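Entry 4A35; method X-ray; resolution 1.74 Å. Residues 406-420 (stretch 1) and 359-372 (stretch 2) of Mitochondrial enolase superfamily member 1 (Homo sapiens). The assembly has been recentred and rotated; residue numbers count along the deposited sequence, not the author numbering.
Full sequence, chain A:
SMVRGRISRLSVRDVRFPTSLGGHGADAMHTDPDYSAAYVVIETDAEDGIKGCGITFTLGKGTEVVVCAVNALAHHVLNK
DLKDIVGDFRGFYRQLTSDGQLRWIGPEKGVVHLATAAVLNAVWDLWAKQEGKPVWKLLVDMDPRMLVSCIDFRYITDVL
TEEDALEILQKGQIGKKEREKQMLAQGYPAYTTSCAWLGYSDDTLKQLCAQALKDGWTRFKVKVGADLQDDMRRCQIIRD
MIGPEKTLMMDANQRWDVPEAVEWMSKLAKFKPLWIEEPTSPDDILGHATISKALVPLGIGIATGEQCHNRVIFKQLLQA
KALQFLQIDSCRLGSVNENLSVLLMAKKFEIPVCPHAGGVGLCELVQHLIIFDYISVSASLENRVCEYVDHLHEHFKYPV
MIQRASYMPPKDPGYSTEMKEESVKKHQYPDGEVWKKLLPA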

# COMPACT_ATOMS: atom_id res chain seq x y z
N SER A 406 19.00 -5.96 -27.27
CA SER A 406 19.17 -6.97 -26.22
C SER A 406 20.05 -6.43 -25.14
O SER A 406 21.04 -5.74 -25.45
CB SER A 406 19.75 -8.29 -26.74
OG SER A 406 19.04 -8.79 -27.86
N TYR A 407 19.75 -6.82 -23.89
CA TYR A 407 20.53 -6.47 -22.71
C TYR A 407 21.77 -7.37 -22.63
O TYR A 407 21.63 -8.56 -22.30
CB TYR A 407 19.68 -6.66 -21.44
CG TYR A 407 18.75 -5.51 -21.14
CD1 TYR A 407 19.16 -4.44 -20.35
CD2 TYR A 407 17.43 -5.51 -21.62
CE1 TYR A 407 18.25 -3.45 -19.94
CE2 TYR A 407 16.53 -4.50 -21.25
CZ TYR A 407 16.95 -3.47 -20.43
OH TYR A 407 16.09 -2.47 -20.04
N MET A 408 22.97 -6.81 -22.82
CA MET A 408 24.17 -7.60 -22.65
C MET A 408 24.45 -7.71 -21.14
O MET A 408 24.30 -6.70 -20.43
CB MET A 408 25.34 -6.97 -23.44
CG MET A 408 25.05 -6.87 -24.92
SD MET A 408 24.46 -8.39 -25.74
CE MET A 408 25.94 -9.41 -25.57
N PRO A 409 24.72 -8.94 -20.63
CA PRO A 409 24.90 -9.10 -19.17
C PRO A 409 25.97 -8.19 -18.57
O PRO A 409 27.11 -8.20 -19.04
CB PRO A 409 25.30 -10.58 -19.02
CG PRO A 409 24.77 -11.25 -20.25
CD PRO A 409 24.96 -10.21 -21.34
N PRO A 410 25.65 -7.46 -17.48
CA PRO A 410 26.68 -6.62 -16.83
C PRO A 410 27.94 -7.41 -16.45
O PRO A 410 27.85 -8.55 -15.99
CB PRO A 410 25.97 -6.10 -15.57
CG PRO A 410 24.51 -6.05 -15.97
CD PRO A 410 24.32 -7.29 -16.85
N LYS A 411 29.11 -6.82 -16.68
CA LYS A 411 30.38 -7.49 -16.41
C LYS A 411 31.00 -7.11 -15.08
O LYS A 411 31.82 -7.86 -14.54
CB LYS A 411 31.39 -7.17 -17.54
CG LYS A 411 31.02 -7.83 -18.87
CD LYS A 411 31.52 -7.02 -20.06
CE LYS A 411 31.65 -7.85 -21.30
NZ LYS A 411 32.36 -7.11 -22.38
N ASP A 412 30.65 -5.92 -14.57
CA ASP A 412 31.30 -5.41 -13.36
C ASP A 412 30.66 -5.91 -12.09
O ASP A 412 29.45 -6.15 -12.07
CB ASP A 412 31.31 -3.88 -13.37
CG ASP A 412 32.07 -3.29 -14.56
OD1 ASP A 412 33.30 -3.44 -14.61
OD2 ASP A 412 31.41 -2.76 -15.49
N PRO A 413 31.44 -6.02 -10.98
CA PRO A 413 30.80 -6.39 -9.70
C PRO A 413 29.69 -5.39 -9.27
O PRO A 413 29.79 -4.16 -9.53
CB PRO A 413 31.97 -6.35 -8.70
CG PRO A 413 33.22 -6.57 -9.56
CD PRO A 413 32.91 -5.84 -10.84
N GLY A 414 28.66 -5.91 -8.60
CA GLY A 414 27.57 -5.08 -8.07
C GLY A 414 26.24 -5.19 -8.78
O GLY A 414 26.05 -6.06 -9.65
N TYR A 415 25.27 -4.33 -8.34
CA TYR A 415 23.89 -4.40 -8.85
C TYR A 415 23.64 -3.29 -9.93
O TYR A 415 22.49 -3.03 -10.29
CB TYR A 415 22.95 -4.24 -7.63
CG TYR A 415 21.52 -4.69 -7.82
CD1 TYR A 415 21.13 -5.42 -8.95
CD2 TYR A 415 20.56 -4.41 -6.85
CE1 TYR A 415 19.80 -5.77 -9.16
CE2 TYR A 415 19.23 -4.82 -7.02
CZ TYR A 415 18.85 -5.42 -8.22
OH TYR A 415 17.56 -5.86 -8.39
N SER A 416 24.74 -2.62 -10.42
CA SER A 416 24.64 -1.50 -11.41
C SER A 416 23.80 -0.33 -10.84
O SER A 416 23.23 0.46 -11.62
CB SER A 416 24.00 -1.95 -12.72
OG SER A 416 24.63 -3.10 -13.23
N THR A 417 23.71 -0.24 -9.51
CA THR A 417 22.94 0.83 -8.80
C THR A 417 23.76 2.13 -8.67
O THR A 417 23.21 3.19 -8.37
CB THR A 417 22.62 0.35 -7.35
OG1 THR A 417 23.83 -0.24 -6.87
CG2 THR A 417 21.50 -0.69 -7.28
N GLU A 418 25.10 2.02 -8.74
CA GLU A 418 25.97 3.14 -8.46
C GLU A 418 25.77 4.33 -9.43
O GLU A 418 25.80 4.16 -10.65
CB GLU A 418 27.44 2.73 -8.46
CG GLU A 418 28.35 3.84 -7.95
CD GLU A 418 29.70 3.32 -7.55
OE1 GLU A 418 29.90 2.08 -7.54
OE2 GLU A 418 30.60 4.17 -7.34
N MET A 419 25.52 5.53 -8.83
CA MET A 419 25.36 6.71 -9.66
C MET A 419 26.63 7.52 -9.66
O MET A 419 27.40 7.47 -8.70
CB MET A 419 24.16 7.56 -9.21
CG MET A 419 22.85 6.79 -9.38
SD MET A 419 21.37 7.77 -8.91
CE MET A 419 21.21 8.86 -10.41
N LYS A 420 26.81 8.31 -10.71
CA LYS A 420 27.92 9.24 -10.81
C LYS A 420 27.72 10.36 -9.76
O LYS A 420 26.66 11.01 -9.74
CB LYS A 420 28.02 9.82 -12.24
CG LYS A 420 28.47 8.79 -13.28
CD LYS A 420 28.54 9.43 -14.64
CE LYS A 420 28.84 8.37 -15.70
NZ LYS A 420 28.71 8.96 -17.05
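Stretch 2, residues 359-372: GVGLCELVQHLIIF

Stretch 2 packs one side of a buried helix across a short strand and the proline-containing loop that follows it in stretch 1, in a largely apolar contact that includes a hydrogen bond between His368 and Ser416 and buries 797 Å² in total. After the loop of residues 359-361, with Gly361 as N-cap, the chain is helical from Leu362 to Phe372 and beyond. The helix runs almost perpendicular to strand 406-408, with a signed crossing angle of -88° and axes 9.8 Å apart at closest approach. Beyond the strand, stretch 1 loops back along the helix, so that Pro409 lies near Ile371 and Ser416 near Glu364, with CA atoms of the latter pair 5.5 Å apart.

His368 is central. Its NE2 hydrogen-bonds Ser416 OG at 2.9 Å, nearly linear, while Pro410 CD and Tyr415 CA cover opposite faces of its imidazole. The edge of Tyr415 also points toward the His368 face, the ring planes inclined at 73°. Leu365 in turn packs over a face of the Tyr415 ring, CG lying 3.9 Å from the ring centroid. Gln367 approaches the Tyr407 ring edge-on, OE1 to CD1 3.4 Å, and water 2 lies 2.7 Å from Gln367 OE1 and 2.6 Å from Met408 O, and can donate to either. At the ends, Ile371 CD1 rests 4.1 Å from Pro409 CB, and Val360 CG1 4.1 Å from Met419 CE.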

# COMPACT_ATOMS: atom_id res chain seq x y z
N GLY A 359 12.37 4.72 -16.10
CA GLY A 359 12.58 5.57 -14.93
C GLY A 359 14.04 5.96 -14.70
O GLY A 359 14.74 6.25 -15.65
N VAL A 360 14.47 5.97 -13.43
CA VAL A 360 15.86 6.21 -12.99
C VAL A 360 16.47 4.89 -12.61
O VAL A 360 16.19 4.40 -11.50
CB VAL A 360 15.98 7.19 -11.75
CG1 VAL A 360 17.46 7.49 -11.44
CG2 VAL A 360 15.22 8.47 -11.99
N GLY A 361 17.30 4.33 -13.49
CA GLY A 361 18.03 3.11 -13.15
C GLY A 361 17.27 1.80 -13.06
O GLY A 361 17.89 0.78 -12.76
N LEU A 362 15.94 1.77 -13.32
CA LEU A 362 15.24 0.46 -13.28
C LEU A 362 15.83 -0.55 -14.31
O LEU A 362 15.93 -1.73 -13.98
CB LEU A 362 13.73 0.64 -13.55
CG LEU A 362 12.97 1.61 -12.58
CD1 LEU A 362 11.46 1.69 -12.98
CD2 LEU A 362 13.10 1.13 -11.09
N CYS A 363 16.21 -0.08 -15.53
CA CYS A 363 16.86 -0.96 -16.54
C CYS A 363 18.15 -1.59 -15.93
O CYS A 363 18.37 -2.81 -16.04
CB CYS A 363 17.22 -0.17 -17.81
SG CYS A 363 15.80 0.55 -18.67
N GLU A 364 19.01 -0.71 -15.33
CA GLU A 364 20.29 -1.11 -14.74
C GLU A 364 20.11 -2.23 -13.69
O GLU A 364 20.92 -3.16 -13.67
CB GLU A 364 20.96 0.11 -14.07
CG GLU A 364 21.71 1.05 -15.03
CD GLU A 364 20.89 1.76 -16.11
OE1 GLU A 364 19.68 2.02 -15.89
OE2 GLU A 364 21.51 2.20 -17.11
N LEU A 365 19.02 -2.21 -12.92
CA LEU A 365 18.82 -3.24 -11.85
C LEU A 365 18.08 -4.45 -12.37
O LEU A 365 18.54 -5.56 -12.19
CB LEU A 365 18.03 -2.67 -10.64
CG LEU A 365 18.82 -1.84 -9.63
CD1 LEU A 365 19.46 -0.59 -10.32
CD2 LEU A 365 17.92 -1.42 -8.43
N VAL A 366 16.92 -4.23 -12.97
CA VAL A 366 16.02 -5.33 -13.32
C VAL A 366 16.66 -6.32 -14.34
O VAL A 366 16.34 -7.50 -14.28
CB VAL A 366 14.64 -4.84 -13.72
CG1 VAL A 366 14.53 -4.53 -15.21
CG2 VAL A 366 13.57 -5.84 -13.24
N GLN A 367 17.57 -5.86 -15.19
CA GLN A 367 18.27 -6.74 -16.17
C GLN A 367 18.96 -7.93 -15.40
O GLN A 367 18.97 -9.05 -15.89
CB GLN A 367 19.32 -5.92 -16.98
CG GLN A 367 20.45 -5.34 -16.12
CD GLN A 367 21.50 -4.61 -16.94
OE1 GLN A 367 21.68 -4.87 -18.16
NE2 GLN A 367 22.12 -3.62 -16.32
N HIS A 368 19.52 -7.68 -14.17
CA HIS A 368 20.16 -8.75 -13.39
C HIS A 368 19.14 -9.81 -13.02
O HIS A 368 19.45 -11.00 -13.03
CB HIS A 368 20.78 -8.16 -12.08
CG HIS A 368 21.99 -7.30 -12.28
ND1 HIS A 368 23.28 -7.83 -12.20
CD2 HIS A 368 22.08 -5.98 -12.52
CE1 HIS A 368 24.09 -6.82 -12.43
NE2 HIS A 368 23.41 -5.67 -12.61
N LEU A 369 17.95 -9.37 -12.62
CA LEU A 369 16.93 -10.31 -12.14
C LEU A 369 16.42 -11.22 -13.29
O LEU A 369 16.21 -12.42 -13.09
CB LEU A 369 15.77 -9.55 -11.47
CG LEU A 369 16.15 -8.68 -10.24
CD1 LEU A 369 14.91 -7.84 -9.74
CD2 LEU A 369 16.71 -9.51 -9.14
N ILE A 370 16.20 -10.63 -14.47
CA ILE A 370 15.64 -11.41 -15.58
C ILE A 370 16.72 -12.30 -16.26
O ILE A 370 16.38 -13.40 -16.72
CB ILE A 370 14.85 -10.52 -16.57
CG1 ILE A 370 13.78 -11.34 -17.32
CG2 ILE A 370 15.72 -9.65 -17.51
CD1 ILE A 370 12.60 -12.02 -16.37
N ILE A 371 18.01 -11.87 -16.26
CA ILE A 371 19.09 -12.72 -16.76
C ILE A 371 19.17 -13.95 -15.81
O ILE A 371 19.28 -15.08 -16.28
CB ILE A 371 20.39 -11.94 -16.91
CG1 ILE A 371 20.28 -10.98 -18.15
CG2 ILE A 371 21.63 -12.87 -16.99
CD1 ILE A 371 21.32 -9.91 -18.14
N PHE A 372 19.13 -13.70 -14.48
CA PHE A 372 19.10 -14.78 -13.49
C PHE A 372 17.87 -15.70 -13.74
O PHE A 372 18.04 -16.92 -13.76
CB PHE A 372 19.14 -14.27 -12.03
CG PHE A 372 18.71 -15.34 -11.03
CD1 PHE A 372 19.55 -16.40 -10.72
CD2 PHE A 372 17.43 -15.31 -10.46
CE1 PHE A 372 19.15 -17.40 -9.81
CE2 PHE A 372 17.00 -16.35 -9.60
CZ PHE A 372 17.88 -17.38 -9.27
O HOH W 1 24.76 -2.30 -15.88
O HOH W 2 23.69 -4.25 -19.91